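Local coordinates for molybdopterin-guanine dinucleotide biosynthesis protein A (MobA) (Archaeoglobus fulgidus, PDB 3NGW) that probably acts as a GTP-dependent nucleotidyltransferase, transferring a guanylyl group to molybdopterin during molybdenum cofactor biosynthesis, at residues Ser175-Asn180 against Lys186-Ile191; Met16-Val21 against Lys26-Trp31. All coordinates share one frame; numbering follows the deposited sequence.

Overall arrangement
Contact 1 (Ser175-Asn180 with Lys186-Ile191) and contact 2 (Met16-Val21 with Lys26-Trp31) have centres 13 Å apart and meet at Lys18, where Ile179 O lies 2.9 Å from Lys18 CE. Asp92 joins the two as well, through a salt bridge to Lys18 NZ and backbone hydrogen bonding with Ile179. The hairpin of strands 22-23 and 26-27, which links the segments of contact 2, is fastened to helix 182-194 by the Cys24-Cys192 disulfide. A calcium ion lies about 6 Å from the Phe177 side chain and 9 Å from that of Lys18. Asp184, which binds calcium in a structure of this protein but not in this chain, has its side chain about 4 Å from that of Ile179 and 7 Å from that of Lys18.

Contact 1 (Ser175-Asn180 against Lys186-Ile191)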
ATOM      1  N   SER A 175       1.529  10.377  -6.924  1.00 43.43           N
ATOM      2  CA  SER A 175       1.618   9.310  -5.933  1.00 44.01           C
ATOM      3  C   SER A 175       0.373   8.415  -5.934  1.00 42.34           C
ATOM      4  O   SER A 175       0.430   7.262  -5.507  1.00 34.86           O
ATOM      5  CB  SER A 175       1.803   9.908  -4.528  1.00 45.49           C
ATOM      6  OG  SER A 175       3.002  10.645  -4.410  1.00 39.10           O
ATOM      7  N   PHE A 176      -0.739   8.957  -6.427  1.00 38.70           N
ATOM      8  CA  PHE A 176      -2.025   8.254  -6.460  1.00 37.89           C
ATOM      9  C   PHE A 176      -2.323   7.492  -7.745  1.00 33.39           C
ATOM     10  O   PHE A 176      -3.357   6.837  -7.867  1.00 42.05           O
ATOM     11  CB  PHE A 176      -3.141   9.260  -6.171  1.00 33.26           C
ATOM     12  CG  PHE A 176      -3.109   9.792  -4.771  1.00 33.00           C
ATOM     13  CD1 PHE A 176      -3.659   9.056  -3.725  1.00 37.32           C
ATOM     14  CD2 PHE A 176      -2.458  10.984  -4.478  1.00 35.80           C
ATOM     15  CE1 PHE A 176      -3.562   9.495  -2.399  1.00 47.46           C
ATOM     16  CE2 PHE A 176      -2.353  11.433  -3.160  1.00 38.17           C
ATOM     17  CZ  PHE A 176      -2.906  10.682  -2.115  1.00 39.88           C
ATOM     18  N   PHE A 177      -1.411   7.574  -8.701  1.00 40.36           N
ATOM     19  CA  PHE A 177      -1.577   6.890  -9.968  1.00 33.56           C
ATOM     20  C   PHE A 177      -1.482   5.380  -9.769  1.00 38.50           C
ATOM     21  O   PHE A 177      -0.487   4.865  -9.263  1.00 36.86           O
ATOM     22  CB  PHE A 177      -0.511   7.388 -10.943  1.00 37.54           C
ATOM     23  CG  PHE A 177      -0.468   6.638 -12.234  1.00 45.23           C
ATOM     24  CD1 PHE A 177       0.452   5.620 -12.429  1.00 47.84           C
ATOM     25  CD2 PHE A 177      -1.360   6.935 -13.251  1.00 44.24           C
ATOM     26  CE1 PHE A 177       0.482   4.909 -13.621  1.00 56.83           C
ATOM     27  CE2 PHE A 177      -1.334   6.228 -14.442  1.00 36.37           C
ATOM     28  CZ  PHE A 177      -0.413   5.215 -14.628  1.00 49.46           C
ATOM     29  N   ASN A 178      -2.533   4.671 -10.166  1.00 36.87           N
ATOM     30  CA  ASN A 178      -2.561   3.224 -10.024  1.00 32.33           C
ATOM     31  C   ASN A 178      -2.397   2.525 -11.361  1.00 33.99           C
ATOM     32  O   ASN A 178      -2.791   3.053 -12.398  1.00 31.57           O
ATOM     33  CB  ASN A 178      -3.890   2.788  -9.392  1.00 36.58           C
ATOM     34  CG  ASN A 178      -3.897   2.921  -7.875  1.00 28.45           C
ATOM     35  OD1 ASN A 178      -3.583   1.971  -7.157  1.00 38.05           O
ATOM     36  ND2 ASN A 178      -4.247   4.102  -7.384  1.00 30.64           N
ATOM     37  N   ILE A 179      -1.806   1.336 -11.329  1.00 34.26           N
ATOM     38  CA  ILE A 179      -1.637   0.536 -12.533  1.00 29.41           C
ATOM     39  C   ILE A 179      -2.467  -0.732 -12.400  1.00 31.85           C
ATOM     40  O   ILE A 179      -2.092  -1.645 -11.664  1.00 32.04           O
ATOM     41  CB  ILE A 179      -0.189   0.099 -12.746  1.00 35.65           C
ATOM     42  CG1 ILE A 179       0.711   1.319 -12.931  1.00 30.15           C
ATOM     43  CG2 ILE A 179      -0.109  -0.826 -13.956  1.00 32.17           C
ATOM     44  CD1 ILE A 179       2.160   0.962 -13.217  1.00 37.58           C
ATOM     45  N   ASN A 180      -3.592  -0.797 -13.109  1.00 33.29           N
ATOM     46  CA  ASN A 180      -4.452  -1.979 -13.041  1.00 31.19           C
ATOM     47  C   ASN A 180      -4.848  -2.539 -14.406  1.00 35.86           C
ATOM     48  O   ASN A 180      -5.069  -3.741 -14.541  1.00 35.89           O
ATOM     49  CB  ASN A 180      -5.737  -1.665 -12.265  1.00 29.95           C
ATOM     50  CG  ASN A 180      -5.470  -1.186 -10.847  1.00 40.13           C
ATOM     51  OD1 ASN A 180      -4.950  -0.089 -10.636  1.00 33.70           O
ATOM     52  ND2 ASN A 180      -5.824  -2.011  -9.864  1.00 33.19           N
ATOM     53  N   LYS A 186       0.383   1.814 -20.517  1.00 38.63           N
ATOM     54  CA  LYS A 186       0.721   2.753 -21.572  1.00 45.18           C
ATOM     55  C   LYS A 186       1.049   4.103 -20.969  1.00 49.16           C
ATOM     56  O   LYS A 186       2.045   4.714 -21.336  1.00 52.79           O
ATOM     57  CB  LYS A 186      -0.443   2.896 -22.549  1.00 48.46           C
ATOM     58  CG  LYS A 186      -0.138   3.707 -23.800  1.00 50.84           C
ATOM     59  CD  LYS A 186      -1.334   3.668 -24.758  1.00 58.75           C
ATOM     60  CE  LYS A 186      -1.074   4.392 -26.071  1.00 48.99           C
ATOM     61  NZ  LYS A 186      -0.919   5.853 -25.888  1.00 55.62           N
ATOM     62  N   ARG A 187       0.218   4.570 -20.040  1.00 53.80           N
ATOM     63  CA  ARG A 187       0.469   5.865 -19.411  1.00 54.17           C
ATOM     64  C   ARG A 187       1.666   5.779 -18.468  1.00 48.46           C
ATOM     65  O   ARG A 187       2.549   6.638 -18.497  1.00 51.10           O
ATOM     66  CB  ARG A 187      -0.760   6.356 -18.635  1.00 53.98           C
ATOM     67  CG  ARG A 187      -1.006   7.856 -18.801  1.00 71.91           C
ATOM     68  CD  ARG A 187      -1.117   8.615 -17.480  1.00 70.31           C
ATOM     69  NE  ARG A 187      -2.341   8.313 -16.740  1.00 69.93           N
ATOM     70  CZ  ARG A 187      -2.733   8.965 -15.644  1.00 70.71           C
ATOM     71  NH1 ARG A 187      -3.858   8.621 -15.026  1.00 58.32           N
ATOM     72  NH2 ARG A 187      -2.005   9.970 -15.168  1.00 57.57           N
ATOM     73  N   ALA A 188       1.684   4.740 -17.636  1.00 41.48           N
ATOM     74  CA  ALA A 188       2.771   4.524 -16.687  1.00 45.74           C
ATOM     75  C   ALA A 188       4.107   4.646 -17.403  1.00 45.65           C
ATOM     76  O   ALA A 188       5.037   5.266 -16.893  1.00 53.41           O
ATOM     77  CB  ALA A 188       2.648   3.155 -16.047  1.00 25.08           C
ATOM     78  N   GLU A 189       4.193   4.056 -18.589  1.00 51.30           N
ATOM     79  CA  GLU A 189       5.409   4.114 -19.386  1.00 48.76           C
ATOM     80  C   GLU A 189       5.771   5.548 -19.730  1.00 45.33           C
ATOM     81  O   GLU A 189       6.919   5.941 -19.575  1.00 56.15           O
ATOM     82  CB  GLU A 189       5.248   3.322 -20.683  1.00 48.08           C
ATOM     83  CG  GLU A 189       5.796   1.909 -20.642  1.00 60.63           C
ATOM     84  CD  GLU A 189       7.287   1.863 -20.339  1.00 61.33           C
ATOM     85  OE1 GLU A 189       8.059   2.625 -20.961  1.00 63.37           O
ATOM     86  OE2 GLU A 189       7.690   1.047 -19.488  1.00 65.30           O
ATOM     87  N   GLU A 190       4.799   6.329 -20.194  1.00 39.06           N
ATOM     88  CA  GLU A 190       5.063   7.720 -20.564  1.00 44.67           C
ATOM     89  C   GLU A 190       5.568   8.514 -19.365  1.00 43.65           C
ATOM     90  O   GLU A 190       6.458   9.350 -19.494  1.00 54.84           O
ATOM     91  CB  GLU A 190       3.793   8.391 -21.103  1.00 46.80           C
ATOM     92  CG  GLU A 190       2.964   7.544 -22.065  1.00 61.13           C
ATOM     93  CD  GLU A 190       1.713   8.272 -22.584  1.00 73.42           C
ATOM     94  OE1 GLU A 190       1.078   9.024 -21.802  1.00 64.64           O
ATOM     95  OE2 GLU A 190       1.358   8.073 -23.772  1.00 75.03           O
ATOM     96  N   ILE A 191       4.989   8.248 -18.201  1.00 48.04           N
ATOM     97  CA  ILE A 191       5.369   8.937 -16.975  1.00 53.22           C
ATOM     98  C   ILE A 191       6.804   8.613 -16.565  1.00 57.13           C
ATOM     99  O   ILE A 191       7.601   9.524 -16.337  1.00 64.46           O
ATOM    100  CB  ILE A 191       4.403   8.574 -15.816  1.00 47.17           C
ATOM    101  CG1 ILE A 191       3.005   9.110 -16.133  1.00 49.66           C
ATOM    102  CG2 ILE A 191       4.905   9.147 -14.504  1.00 42.95           C
ATOM    103  CD1 ILE A 191       1.951   8.706 -15.135  1.00 46.92           C
TER
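Arg187 is the first residue of Lys186-Ile191 to touch the 175-180 segment, turning one guanidinium face to Phe177 CE2 at the rim of the ring, with Arg187 NE 3.3 Å from CE2. The two planes stand 72° apart, far from a parallel stack, and NH1 sits at the ring edge, 3.5 Å from CD2. Bends at chi2 and chi3 carry the guanidinium alongside the ring, and the two side chains run past each other in opposite directions. One residue on, Ala188 CB is shared: it meets the ring edge at Phe177 CE1 (3.7 Å) and the end of Ile179 at CD1 (3.6 Å), while Leu23 of the short hairpin also touches this alanine. A turn later Ile191 puts CD1 almost exactly above the ring centre, 4.0 Å from the centroid and 4° from the normal, a CH-pi contact. With CG anti to the backbone N (chi1 173°), the Phe177 ring continues toward the helix. Phe177 and Ile179 thus pack a loop back on the helix it leads into, beside Asp184, a calcium site in a structure of this protein, within a MobA-like chain of the GT-A clan.

Contact 2 (Met16-Val21 against Lys26-Trp31); sequences MEKTEV and KKLIEW
Thr19 and Val21 turn their carbonyl oxygens onto the first amides of helix 28-36, just past a small beta hairpin formed by strands 22-23 and 26-27. The 3-10 turn at 18-20 ends the loop that follows strand 2-6, the glycine-rich signature loop of this GT-A-type nucleotidyltransferase fold. The inner part is close-packed. Ile29 N gives Thr19 O a nearly straight bond (3.1 Å, 169°), in the carbonyl plane and on a lone pair, whereas the bond from Leu28 N to Val21 O is weak and strongly bent (127°). Lys27 is the N-cap residue, and its CA also brings a C-H to Val21 O. Leu28 folds over the turn: its CB lies 3.2 Å from Lys18 O, and CD1 packs on Val21 CB at 3.7 Å as the two side chains run side by side. Thr19 and Ile29 likewise point the same way, CB to CB at 3.7 Å, with Tyr58 and Arg57 touching Ile29 beyond. Lys18 leads its amine away from this core to a salt bridge with Asp92.

The outer side is looser and made of long polar chains, both partly exposed. Lys27 stretches out fully beyond CG, while the bend of Glu20 at chi2 (-43°) curls its carboxylate back toward it. The two carboxylate oxygens divide the work: Arg57 and Thr19 OG1 (2.7 Å) hold Glu20 OE2, and Lys27 NZ meets OE1 at 2.8 Å, nearly in line with the CD-OE1 bond.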
HETATM    1  N   MSE A  16      -0.656 -10.826 -15.624  1.00 56.06           N
HETATM    2  CA  MSE A  16       0.644 -11.134 -15.041  1.00 53.72           C
HETATM    3  C   MSE A  16       0.763 -10.516 -13.653  1.00 50.43           C
HETATM    4  O   MSE A  16       0.228  -9.437 -13.400  1.00 42.62           O
HETATM    5  CB  MSE A  16       1.768 -10.609 -15.930  1.00 61.11           C
HETATM    6  CG  MSE A  16       1.826  -9.100 -16.027  1.00 78.13           C
HETATM    7 SE   MSE A  16       3.447  -8.515 -16.898  1.00108.57          SE
HETATM    8  CE  MSE A  16       2.711  -8.178 -18.663  1.00 97.60           C
ATOM      9  N   GLU A  17       1.465 -11.200 -12.755  1.00 44.92           N
ATOM     10  CA  GLU A  17       1.632 -10.699 -11.399  1.00 48.74           C
ATOM     11  C   GLU A  17       2.191  -9.292 -11.410  1.00 38.21           C
ATOM     12  O   GLU A  17       3.098  -8.975 -12.175  1.00 41.60           O
ATOM     13  CB  GLU A  17       2.538 -11.627 -10.596  1.00 55.59           C
ATOM     14  CG  GLU A  17       1.844 -12.911 -10.183  1.00 54.78           C
ATOM     15  CD  GLU A  17       2.720 -13.799  -9.339  1.00 51.10           C
ATOM     16  OE1 GLU A  17       3.181 -13.347  -8.269  1.00 61.05           O
ATOM     17  OE2 GLU A  17       2.947 -14.955  -9.744  1.00 65.63           O
ATOM     18  N   LYS A  18       1.641  -8.449 -10.551  1.00 38.01           N
ATOM     19  CA  LYS A  18       2.058  -7.061 -10.485  1.00 38.27           C
ATOM     20  C   LYS A  18       3.560  -6.873 -10.326  1.00 43.44           C
ATOM     21  O   LYS A  18       4.155  -5.987 -10.948  1.00 47.58           O
ATOM     22  CB  LYS A  18       1.347  -6.355  -9.341  1.00 32.60           C
ATOM     23  CG  LYS A  18       0.591  -5.122  -9.770  1.00 42.96           C
ATOM     24  CD  LYS A  18      -0.715  -5.486 -10.432  1.00 46.31           C
ATOM     25  CE  LYS A  18      -1.597  -4.272 -10.538  1.00 41.84           C
ATOM     26  NZ  LYS A  18      -3.028  -4.656 -10.509  1.00 54.33           N
ATOM     27  N   THR A  19       4.171  -7.703  -9.489  1.00 39.52           N
ATOM     28  CA  THR A  19       5.601  -7.611  -9.228  1.00 38.03           C
ATOM     29  C   THR A  19       6.445  -7.757 -10.486  1.00 42.13           C
ATOM     30  O   THR A  19       7.493  -7.125 -10.628  1.00 39.10           O
ATOM     31  CB  THR A  19       6.039  -8.683  -8.209  1.00 37.67           C
ATOM     32  OG1 THR A  19       5.715  -9.984  -8.712  1.00 43.57           O
ATOM     33  CG2 THR A  19       5.332  -8.479  -6.885  1.00 27.45           C
ATOM     34  N   GLU A  20       5.969  -8.581 -11.407  1.00 43.66           N
ATOM     35  CA  GLU A  20       6.691  -8.836 -12.640  1.00 44.76           C
ATOM     36  C   GLU A  20       6.498  -7.801 -13.749  1.00 39.41           C
ATOM     37  O   GLU A  20       7.240  -7.803 -14.729  1.00 47.59           O
ATOM     38  CB  GLU A  20       6.336 -10.239 -13.141  1.00 38.13           C
ATOM     39  CG  GLU A  20       6.552 -11.326 -12.083  1.00 46.95           C
ATOM     40  CD  GLU A  20       7.863 -11.150 -11.308  1.00 54.31           C
ATOM     41  OE1 GLU A  20       8.934 -11.106 -11.946  1.00 50.90           O
ATOM     42  OE2 GLU A  20       7.823 -11.055 -10.061  1.00 49.60           O
ATOM     43  N   VAL A  21       5.516  -6.920 -13.596  1.00 37.54           N
ATOM     44  CA  VAL A  21       5.253  -5.887 -14.595  1.00 37.67           C
ATOM     45  C   VAL A  21       6.504  -5.052 -14.868  1.00 43.90           C
ATOM     46  O   VAL A  21       7.182  -4.606 -13.940  1.00 44.80           O
ATOM     47  CB  VAL A  21       4.126  -4.943 -14.136  1.00 45.75           C
ATOM     48  CG1 VAL A  21       3.893  -3.860 -15.173  1.00 48.62           C
ATOM     49  CG2 VAL A  21       2.859  -5.737 -13.895  1.00 50.48           C
ATOM     50  N   LYS A  26      12.299  -2.046 -15.754  1.00 38.01           N
ATOM     51  CA  LYS A  26      12.505  -2.564 -14.403  1.00 44.75           C
ATOM     52  C   LYS A  26      11.186  -3.101 -13.849  1.00 35.97           C
ATOM     53  O   LYS A  26      10.141  -2.491 -14.034  1.00 40.81           O
ATOM     54  CB  LYS A  26      13.036  -1.448 -13.501  1.00 41.90           C
ATOM     55  CG  LYS A  26      13.406  -1.885 -12.092  1.00 42.56           C
ATOM     56  CD  LYS A  26      13.466  -0.677 -11.165  1.00 42.49           C
ATOM     57  CE  LYS A  26      14.463   0.360 -11.651  1.00 42.53           C
ATOM     58  NZ  LYS A  26      14.361   1.635 -10.891  1.00 47.70           N
ATOM     59  N   LYS A  27      11.240  -4.246 -13.182  1.00 31.06           N
ATOM     60  CA  LYS A  27      10.045  -4.852 -12.610  1.00 37.99           C
ATOM     61  C   LYS A  27       9.428  -3.960 -11.535  1.00 35.14           C
ATOM     62  O   LYS A  27      10.133  -3.190 -10.887  1.00 42.71           O
ATOM     63  CB  LYS A  27      10.391  -6.211 -12.007  1.00 29.39           C
ATOM     64  CG  LYS A  27      10.844  -7.244 -13.016  1.00 34.00           C
ATOM     65  CD  LYS A  27      11.031  -8.600 -12.347  1.00 38.59           C
ATOM     66  CE  LYS A  27      11.456  -9.657 -13.355  1.00 43.26           C
ATOM     67  NZ  LYS A  27      11.591 -11.011 -12.742  1.00 41.16           N
ATOM     68  N   LEU A  28       8.119  -4.061 -11.336  1.00 43.71           N
ATOM     69  CA  LEU A  28       7.481  -3.239 -10.320  1.00 38.16           C
ATOM     70  C   LEU A  28       7.989  -3.544  -8.928  1.00 29.40           C
ATOM     71  O   LEU A  28       8.125  -2.640  -8.112  1.00 35.73           O
ATOM     72  CB  LEU A  28       5.967  -3.400 -10.358  1.00 38.60           C
ATOM     73  CG  LEU A  28       5.257  -2.485 -11.350  1.00 39.47           C
ATOM     74  CD1 LEU A  28       3.763  -2.719 -11.238  1.00 36.37           C
ATOM     75  CD2 LEU A  28       5.595  -1.025 -11.073  1.00 42.21           C
ATOM     76  N   ILE A  29       8.263  -4.811  -8.643  1.00 34.08           N
ATOM     77  CA  ILE A  29       8.761  -5.148  -7.317  1.00 34.42           C
ATOM     78  C   ILE A  29      10.103  -4.463  -7.045  1.00 33.03           C
ATOM     79  O   ILE A  29      10.372  -4.052  -5.919  1.00 36.31           O
ATOM     80  CB  ILE A  29       8.917  -6.668  -7.124  1.00 30.97           C
ATOM     81  CG1 ILE A  29       9.390  -6.951  -5.703  1.00 30.97           C
ATOM     82  CG2 ILE A  29       9.874  -7.239  -8.157  1.00 35.06           C
ATOM     83  CD1 ILE A  29       8.411  -6.475  -4.610  1.00 25.68           C
ATOM     84  N   GLU A  30      10.937  -4.317  -8.071  1.00 35.43           N
ATOM     85  CA  GLU A  30      12.229  -3.668  -7.882  1.00 40.26           C
ATOM     86  C   GLU A  30      12.038  -2.165  -7.715  1.00 39.24           C
ATOM     87  O   GLU A  30      12.848  -1.495  -7.077  1.00 45.92           O
ATOM     88  CB  GLU A  30      13.159  -3.993  -9.053  1.00 40.90           C
ATOM     89  CG  GLU A  30      13.178  -5.487  -9.334  1.00 52.34           C
ATOM     90  CD  GLU A  30      14.224  -5.928 -10.342  1.00 55.74           C
ATOM     91  OE1 GLU A  30      14.560  -5.142 -11.262  1.00 49.19           O
ATOM     92  OE2 GLU A  30      14.684  -7.087 -10.218  1.00 47.77           O
ATOM     93  N   TRP A  31      10.955  -1.642  -8.276  1.00 35.58           N
ATOM     94  CA  TRP A  31      10.649  -0.228  -8.141  1.00 34.60           C
ATOM     95  C   TRP A  31      10.376   0.131  -6.683  1.00 35.23           C
ATOM     96  O   TRP A  31      10.965   1.070  -6.155  1.00 45.94           O
ATOM     97  CB  TRP A  31       9.420   0.134  -8.964  1.00 39.89           C
ATOM     98  CG  TRP A  31       9.720   0.678 -10.317  1.00 43.82           C
ATOM     99  CD1 TRP A  31      10.071  -0.025 -11.439  1.00 39.53           C
ATOM    100  CD2 TRP A  31       9.683   2.058 -10.702  1.00 49.35           C
ATOM    101  NE1 TRP A  31      10.253   0.837 -12.502  1.00 41.87           N
ATOM    102  CE2 TRP A  31      10.026   2.117 -12.075  1.00 47.35           C
ATOM    103  CE3 TRP A  31       9.401   3.250 -10.018  1.00 52.82           C
ATOM    104  CZ2 TRP A  31      10.083   3.329 -12.777  1.00 56.13           C
ATOM    105  CZ3 TRP A  31       9.458   4.456 -10.719  1.00 51.63           C
ATOM    106  CH2 TRP A  31       9.802   4.484 -12.084  1.00 50.39           C
TER